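Local coordinates for protein triacylglycerol lipase (Clostridium botulinum, PDB 5AH1) that hydrolyses ester bonds as a zinc-binding alpha/beta-hydrolase, acting as a triacylglycerol lipase and on synthetic polyesters, at residues N77-L82 and E116-T121; H177-S182 and S225-P230. All coordinates share one frame; numbering follows the deposited sequence.

Contact 1 of 2, residues N77-L82 and E116-T121; sequences NYPIVL and ETYTAT
Pro79 meets the Glu116 side chain just before strands 80-83 and 117-120 pair in parallel, joined through helix 106-112 in a beta-alpha-beta crossover. Glu116 runs out extended, its CG anti to the backbone N (chi1 -171°), which lays the chain alongside the proline: Pro79 CB is 3.8 Å from Glu116 CD. The carboxylate is gripped twice. Tyr118 OH donates to the anti lone pair of Glu116 OE2 at 2.6 Å, while a water donates to Glu116 OE1 (2.7 Å); its very short link to Asn77 O is doubtful. Tyr118 CG stands beside its own backbone N (chi1 -54°), turning the ring back toward Glu116, and Pro79 CB meets the ring edge at CE2 (3.9 Å). Val81 CG1 extends this face, 3.9 Å from Ala120 CB. On the other face, Leu82 CD1 reaches back to Thr117 CG2 (3.8 Å) and lies near Thr119 OG1, hydrogen-bonded to Gln107 OE1. Four backbone hydrogen bonds, Ile80 N to Glu116 O first and Ala120 N to Leu82 O last, join the strands. Apolar contacts and backbone hydrogen bonds thus tie this edge strand to the sheet, while the water and tyrosine hydroxyl, both donating, probably stabilise a charged Glu116.

Contact 2 of 2, residues H177-S182 and S225-P230; sequences HLIGHS and STISTP
His181 ends strand 176-181 with its side chain against Ile227 and Ser228, where the parallel partner strand 221-227 gives way to a loop. Followed outward, CB lies 4.0 Å from Ile227 O, and CG is held anti to the backbone N (chi1 176°), which carries the ring forward past the end of the neighbouring strand. CD2 comes to 3.2 Å from Ile227 O and also meets the methyl CG2 of Ile227. At the tip, NE2 has Ser228 CB at 3.7 Å, with Ser228 OG beside the ring edge; neither serine contact is a hydrogen bond. The ring nitrogens are engaged by other partners, ND1 by Tyr99 OH and NE2 by His426 O, so both fix its rotation. Ser228 OG pairs with Thr333.

Behind the histidine, the side chains of Ile179 and Ile227 cross on the same face, CG2 of Ile179 meeting CD1 of Ile227 at 3.8 Å. Four backbone hydrogen bonds join the segments, the last from Ser182 N to Ile227 O at 2.8 Å. Ser182 then turns with positive phi (60°), as expected of a nucleophile elbow between strand and helix 183-197; with Gly180 it fits the GxSxG pattern of alpha/beta-hydrolases and is probably the nucleophile. Thr229 OG1 donates to Ser182 O at 2.8 Å, in the carbonyl plane and on a lone pair, and Pro230 CD packs on the same oxygen. Ser182 is thus held through its backbone N and O by the neighbouring strand end and loop, an anchorage that probably helps keep the tight turn in place.

How the contacts relate
Contacts 1 and 2 share one parallel sheet and meet where strand 80-83 lies beside strand 176-181. Pro79 O and His177 N, and Val81 N and His177 O, are probably hydrogen bonded, and Ile80 CG2 packs on Ile179 CD1. Strands 117-120, 80-83, 176-181 and 221-227 thus lie side by side, the centres of the two contacts about 13 Å apart. Contact 1 ties on the outermost strand: although largely buried, it retains partly exposed residues and a carboxylate held by water. Contact 2 is wholly buried near the centre of the chain, and its polar groups include those that hold the probable nucleophile elbow. The sheet grades from edge attachment to what is probably active-site scaffolding.

Contact 1 of 2, residues N77-L82 and E116-T121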
ATOM      1  N   ASN A  77      -8.274  21.582   7.693  0.63 10.72           N
ATOM      2  CA  ASN A  77      -9.517  20.915   7.271  0.63 10.98           C
ATOM      3  C   ASN A  77      -9.316  20.048   6.025  0.63 11.18           C
ATOM      4  O   ASN A  77     -10.262  19.764   5.281  0.63 12.02           O
ATOM      5  CB  ASN A  77     -10.631  21.944   7.031  0.63 12.51           C
ATOM      6  CG  ASN A  77     -10.237  23.010   6.019  0.63 14.17           C
ATOM      7  OD1 ASN A  77      -9.175  22.941   5.402  0.63 15.79           O
ATOM      8  ND2 ASN A  77     -11.104  24.000   5.834  0.63 16.54           N
ATOM      9  N   TYR A  78      -8.082  19.605   5.807  1.00 10.11           N
ATOM     10  CA  TYR A  78      -7.750  18.850   4.609  1.00 10.33           C
ATOM     11  C   TYR A  78      -8.398  17.473   4.681  1.00  9.90           C
ATOM     12  O   TYR A  78      -8.389  16.824   5.725  1.00 10.41           O
ATOM     13  CB  TYR A  78      -6.244  18.693   4.499  1.00 10.65           C
ATOM     14  CG  TYR A  78      -5.463  19.986   4.534  1.00  9.81           C
ATOM     15  CD1 TYR A  78      -5.929  21.138   3.920  1.00 11.03           C
ATOM     16  CD2 TYR A  78      -4.238  20.044   5.185  1.00  9.70           C
ATOM     17  CE1 TYR A  78      -5.193  22.301   3.939  1.00 11.32           C
ATOM     18  CE2 TYR A  78      -3.485  21.203   5.208  1.00 10.87           C
ATOM     19  CZ  TYR A  78      -3.973  22.343   4.611  1.00 10.97           C
ATOM     20  OH  TYR A  78      -3.202  23.486   4.633  1.00 12.81           O
ATOM     21  N   PRO A  79      -8.918  16.989   3.541  1.00  9.97           N
ATOM     22  CA  PRO A  79      -9.487  15.637   3.525  1.00 10.37           C
ATOM     23  C   PRO A  79      -8.427  14.553   3.466  1.00  9.68           C
ATOM     24  O   PRO A  79      -7.260  14.814   3.164  1.00 10.04           O
ATOM     25  CB  PRO A  79     -10.303  15.615   2.235  1.00 11.69           C
ATOM     26  CG  PRO A  79      -9.569  16.532   1.351  1.00 12.56           C
ATOM     27  CD  PRO A  79      -9.100  17.655   2.242  1.00 11.03           C
ATOM     28  N   ILE A  80      -8.871  13.333   3.748  1.00  9.35           N
ATOM     29  CA  ILE A  80      -8.051  12.130   3.636  1.00  9.49           C
ATOM     30  C   ILE A  80      -8.338  11.458   2.297  1.00  8.71           C
ATOM     31  O   ILE A  80      -9.486  11.395   1.860  1.00  9.60           O
ATOM     32  CB  ILE A  80      -8.382  11.153   4.809  1.00 10.30           C
ATOM     33  CG1 ILE A  80      -7.849  11.724   6.128  1.00 12.02           C
ATOM     34  CG2 ILE A  80      -7.844   9.756   4.555  1.00 10.58           C
ATOM     35  CD1 ILE A  80      -8.451  11.094   7.369  1.00 12.38           C
ATOM     36  N   VAL A  81      -7.288  10.971   1.643  1.00  8.62           N
ATOM     37  CA  VAL A  81      -7.413  10.098   0.490  1.00  8.54           C
ATOM     38  C   VAL A  81      -6.712   8.784   0.840  1.00  7.87           C
ATOM     39  O   VAL A  81      -5.517   8.755   1.141  1.00  8.72           O
ATOM     40  CB  VAL A  81      -6.817  10.738  -0.798  1.00  9.04           C
ATOM     41  CG1 VAL A  81      -6.832   9.757  -1.961  1.00  9.92           C
ATOM     42  CG2 VAL A  81      -7.583  12.006  -1.165  1.00  9.30           C
ATOM     43  N   LEU A  82      -7.474   7.697   0.752  1.00  8.20           N
ATOM     44  CA  LEU A  82      -7.022   6.345   1.078  1.00  8.03           C
ATOM     45  C   LEU A  82      -6.504   5.641  -0.173  1.00  8.04           C
ATOM     46  O   LEU A  82      -7.149   5.693  -1.219  1.00  8.70           O
ATOM     47  CB  LEU A  82      -8.206   5.550   1.638  1.00  8.82           C
ATOM     48  CG  LEU A  82      -8.874   6.104   2.897  1.00  8.83           C
ATOM     49  CD1 LEU A  82     -10.152   5.345   3.188  1.00  9.15           C
ATOM     50  CD2 LEU A  82      -7.957   6.021   4.093  1.00  9.50           C
ATOM     51  N   GLU A 116     -13.777  14.349   6.279  1.00 14.20           N
ATOM     52  CA  GLU A 116     -13.910  14.260   4.826  1.00 13.51           C
ATOM     53  C   GLU A 116     -12.871  13.289   4.273  1.00 12.72           C
ATOM     54  O   GLU A 116     -11.666  13.467   4.490  1.00 12.31           O
ATOM     55  CB  GLU A 116     -13.752  15.642   4.187  1.00 14.32           C
ATOM     56  CG  GLU A 116     -14.088  15.673   2.699  1.00 13.94           C
ATOM     57  CD  GLU A 116     -13.810  17.018   2.057  1.00 15.19           C
ATOM     58  OE1 GLU A 116     -13.432  17.956   2.780  1.00 17.12           O
ATOM     59  OE2 GLU A 116     -13.959  17.150   0.826  1.00 15.28           O
ATOM     60  N   THR A 117     -13.351  12.255   3.585  1.00 11.46           N
ATOM     61  CA  THR A 117     -12.510  11.141   3.158  1.00 10.91           C
ATOM     62  C   THR A 117     -12.945  10.606   1.801  1.00 10.50           C
ATOM     63  O   THR A 117     -14.137  10.414   1.546  1.00 10.57           O
ATOM     64  CB  THR A 117     -12.569   9.977   4.176  1.00 11.70           C
ATOM     65  OG1 THR A 117     -12.110  10.428   5.454  1.00 12.20           O
ATOM     66  CG2 THR A 117     -11.702   8.789   3.738  1.00 11.89           C
ATOM     67  N   TYR A 118     -11.945  10.349   0.967  1.00 10.30           N
ATOM     68  CA  TYR A 118     -12.110   9.726  -0.344  1.00 10.34           C
ATOM     69  C   TYR A 118     -11.230   8.503  -0.456  1.00  9.88           C
ATOM     70  O   TYR A 118     -10.259   8.332   0.296  1.00  9.84           O
ATOM     71  CB  TYR A 118     -11.726  10.716  -1.446  1.00 10.54           C
ATOM     72  CG  TYR A 118     -12.469  12.009  -1.341  1.00 11.80           C
ATOM     73  CD1 TYR A 118     -13.731  12.118  -1.884  1.00 12.91           C
ATOM     74  CD2 TYR A 118     -11.949  13.097  -0.662  1.00 12.78           C
ATOM     75  CE1 TYR A 118     -14.457  13.270  -1.778  1.00 13.40           C
ATOM     76  CE2 TYR A 118     -12.680  14.281  -0.550  1.00 13.64           C
ATOM     77  CZ  TYR A 118     -13.938  14.356  -1.105  1.00 13.22           C
ATOM     78  OH  TYR A 118     -14.700  15.512  -1.008  1.00 15.28           O
ATOM     79  N   THR A 119     -11.562   7.669  -1.428  1.00  9.30           N
ATOM     80  CA  THR A 119     -10.808   6.458  -1.709  1.00  9.71           C
ATOM     81  C   THR A 119     -10.318   6.519  -3.149  1.00  9.18           C
ATOM     82  O   THR A 119     -11.101   6.766  -4.064  1.00 10.29           O
ATOM     83  CB  THR A 119     -11.686   5.209  -1.528  1.00 10.08           C
ATOM     84  OG1 THR A 119     -12.139   5.143  -0.170  1.00 10.42           O
ATOM     85  CG2 THR A 119     -10.913   3.937  -1.831  1.00 11.08           C
ATOM     86  N   ALA A 120      -9.018   6.333  -3.340  1.00  8.96           N
ATOM     87  CA  ALA A 120      -8.450   6.250  -4.682  1.00  9.14           C
ATOM     88  C   ALA A 120      -8.143   4.807  -5.025  1.00  9.44           C
ATOM     89  O   ALA A 120      -7.747   4.026  -4.160  1.00 11.08           O
ATOM     90  CB  ALA A 120      -7.207   7.094  -4.789  1.00 10.41           C
ATOM     91  N   THR A 121      -8.273   4.471  -6.304  1.00  9.08           N
ATOM     92  CA  THR A 121      -8.029   3.112  -6.763  1.00  9.48           C
ATOM     93  C   THR A 121      -7.037   3.147  -7.918  1.00  9.12           C
ATOM     94  O   THR A 121      -7.208   3.926  -8.862  1.00  9.89           O
ATOM     95  CB  THR A 121      -9.349   2.430  -7.116  1.00 10.64           C
ATOM     96  OG1 THR A 121     -10.126   2.377  -5.903  1.00 11.53           O
ATOM     97  CG2 THR A 121      -9.122   1.032  -7.661  1.00 11.58           C
TER
HETATM   98  O   HOH W   1     -12.522  18.617   5.259  1.00 24.15           O

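Contact 2 of 2, residues H177-S182 and S225-P230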
ATOM      1  N   HIS A 177      -4.417  14.798   3.041  1.00  8.32           N
ATOM      2  CA  HIS A 177      -3.663  13.816   3.801  1.00  8.52           C
ATOM      3  C   HIS A 177      -3.743  12.510   3.021  1.00  8.82           C
ATOM      4  O   HIS A 177      -4.844  12.031   2.760  1.00 10.15           O
ATOM      5  CB  HIS A 177      -4.279  13.558   5.164  1.00  9.19           C
ATOM      6  CG  HIS A 177      -4.345  14.757   6.046  1.00  8.79           C
ATOM      7  ND1 HIS A 177      -3.228  15.301   6.643  1.00  9.21           N
ATOM      8  CD2 HIS A 177      -5.397  15.516   6.436  1.00  9.40           C
ATOM      9  CE1 HIS A 177      -3.599  16.336   7.378  1.00  9.22           C
ATOM     10  NE2 HIS A 177      -4.905  16.492   7.266  1.00  9.64           N
ATOM     11  N   LEU A 178      -2.601  11.927   2.659  1.00  7.83           N
ATOM     12  CA  LEU A 178      -2.596  10.633   1.992  1.00  7.24           C
ATOM     13  C   LEU A 178      -2.329   9.540   3.005  1.00  6.89           C
ATOM     14  O   LEU A 178      -1.399   9.647   3.812  1.00  7.89           O
ATOM     15  CB  LEU A 178      -1.519  10.579   0.909  1.00  8.15           C
ATOM     16  CG  LEU A 178      -1.877  11.321  -0.377  1.00  9.25           C
ATOM     17  CD1 LEU A 178      -0.627  11.536  -1.228  1.00  9.84           C
ATOM     18  CD2 LEU A 178      -2.929  10.564  -1.164  1.00  9.38           C
ATOM     19  N   ILE A 179      -3.136   8.488   2.958  1.00  7.39           N
ATOM     20  CA  ILE A 179      -2.934   7.309   3.789  1.00  7.67           C
ATOM     21  C   ILE A 179      -2.851   6.095   2.886  1.00  7.81           C
ATOM     22  O   ILE A 179      -3.786   5.828   2.132  1.00  8.33           O
ATOM     23  CB  ILE A 179      -4.076   7.124   4.831  1.00  8.66           C
ATOM     24  CG1 ILE A 179      -4.205   8.357   5.733  1.00  9.25           C
ATOM     25  CG2 ILE A 179      -3.844   5.873   5.657  1.00  9.54           C
ATOM     26  CD1 ILE A 179      -5.297   8.287   6.804  1.00 10.23           C
ATOM     27  N   GLY A 180      -1.745   5.370   2.989  1.00  7.61           N
ATOM     28  CA  GLY A 180      -1.495   4.244   2.113  1.00  7.88           C
ATOM     29  C   GLY A 180      -1.137   2.994   2.877  1.00  7.60           C
ATOM     30  O   GLY A 180      -0.232   3.001   3.698  1.00  9.12           O
ATOM     31  N   HIS A 181      -1.841   1.904   2.580  1.00  7.25           N
ATOM     32  CA  HIS A 181      -1.591   0.614   3.222  1.00  6.76           C
ATOM     33  C   HIS A 181      -0.744  -0.240   2.301  1.00  6.97           C
ATOM     34  O   HIS A 181      -0.936  -0.234   1.081  1.00  7.10           O
ATOM     35  CB  HIS A 181      -2.908  -0.085   3.538  1.00  7.69           C
ATOM     36  CG  HIS A 181      -2.747  -1.459   4.104  1.00  7.73           C
ATOM     37  ND1 HIS A 181      -3.016  -2.604   3.376  1.00  8.05           N
ATOM     38  CD2 HIS A 181      -2.281  -1.878   5.304  1.00  8.60           C
ATOM     39  CE1 HIS A 181      -2.786  -3.662   4.132  1.00  8.14           C
ATOM     40  NE2 HIS A 181      -2.329  -3.248   5.303  1.00  8.64           N
ATOM     41  N   SER A 182       0.164  -1.026   2.866  0.50  7.19           N
ATOM     42  CA  SER A 182       0.921  -1.967   2.049  0.50  7.69           C
ATOM     43  C   SER A 182       1.672  -1.135   1.010  0.50  7.23           C
ATOM     44  O   SER A 182       2.201  -0.069   1.319  0.50  7.10           O
ATOM     45  CB  SER A 182      -0.041  -3.022   1.434  0.50  8.82           C
ATOM     46  OG  SER A 182       0.498  -3.671   0.290  0.50  9.84           O
ATOM     47  N   SER A 225       0.984   9.045   5.350  1.00  7.43           N
ATOM     48  CA  SER A 225       0.953   8.016   6.378  1.00  7.40           C
ATOM     49  C   SER A 225       1.033   6.657   5.713  1.00  6.82           C
ATOM     50  O   SER A 225       0.185   6.334   4.872  1.00  8.09           O
ATOM     51  CB  SER A 225      -0.336   8.090   7.190  1.00  7.83           C
ATOM     52  OG  SER A 225      -0.429   9.279   7.941  1.00  8.11           O
ATOM     53  N   THR A 226       2.054   5.880   6.080  1.00  7.26           N
ATOM     54  CA  THR A 226       2.197   4.506   5.595  1.00  7.35           C
ATOM     55  C   THR A 226       1.799   3.547   6.706  1.00  6.88           C
ATOM     56  O   THR A 226       2.096   3.778   7.875  1.00  8.45           O
ATOM     57  CB  THR A 226       3.628   4.204   5.052  1.00  7.06           C
ATOM     58  OG1 THR A 226       4.582   4.097   6.119  1.00  7.84           O
ATOM     59  CG2 THR A 226       4.075   5.264   4.080  1.00  7.15           C
ATOM     60  N   ILE A 227       1.071   2.496   6.329  1.00  6.79           N
ATOM     61  CA  ILE A 227       0.574   1.490   7.256  1.00  7.17           C
ATOM     62  C   ILE A 227       0.937   0.129   6.666  1.00  6.48           C
ATOM     63  O   ILE A 227       0.496  -0.215   5.577  1.00  7.66           O
ATOM     64  CB  ILE A 227      -0.959   1.597   7.456  1.00  7.57           C
ATOM     65  CG1 ILE A 227      -1.376   2.994   7.917  1.00  9.01           C
ATOM     66  CG2 ILE A 227      -1.423   0.528   8.442  1.00  7.95           C
ATOM     67  CD1 ILE A 227      -2.898   3.140   8.060  1.00  9.41           C
ATOM     68  N   SER A 228       1.757  -0.624   7.389  1.00  6.80           N
ATOM     69  CA  SER A 228       2.189  -1.953   6.941  1.00  8.11           C
ATOM     70  C   SER A 228       2.937  -1.904   5.610  1.00  7.61           C
ATOM     71  O   SER A 228       2.874  -2.835   4.798  1.00  8.83           O
ATOM     72  CB  SER A 228       0.992  -2.896   6.801  1.00  8.79           C
ATOM     73  OG  SER A 228       0.117  -2.823   7.916  1.00  9.23           O
ATOM     74  N   THR A 229       3.655  -0.817   5.382  1.00  7.19           N
ATOM     75  CA  THR A 229       4.240  -0.567   4.069  1.00  6.49           C
ATOM     76  C   THR A 229       5.658  -1.143   3.948  1.00  6.56           C
ATOM     77  O   THR A 229       6.475  -0.969   4.856  1.00  6.78           O
ATOM     78  CB  THR A 229       4.273   0.943   3.779  1.00  6.85           C
ATOM     79  OG1 THR A 229       2.930   1.400   3.647  1.00  7.37           O
ATOM     80  CG2 THR A 229       5.051   1.296   2.501  1.00  7.35           C
ATOM     81  N   PRO A 230       5.950  -1.812   2.821  1.00  6.46           N
ATOM     82  CA  PRO A 230       7.322  -2.265   2.555  1.00  6.52           C
ATOM     83  C   PRO A 230       8.211  -1.103   2.107  1.00  7.12           C
ATOM     84  O   PRO A 230       8.604  -0.995   0.952  1.00  7.28           O
ATOM     85  CB  PRO A 230       7.132  -3.282   1.440  1.00  6.73           C
ATOM     86  CG  PRO A 230       5.946  -2.762   0.677  1.00  7.08           C
ATOM     87  CD  PRO A 230       5.025  -2.193   1.735  1.00  7.38           C
TER
HETATM   88  O   HOH W   2      -1.648  11.052   6.306  1.00  8.22           O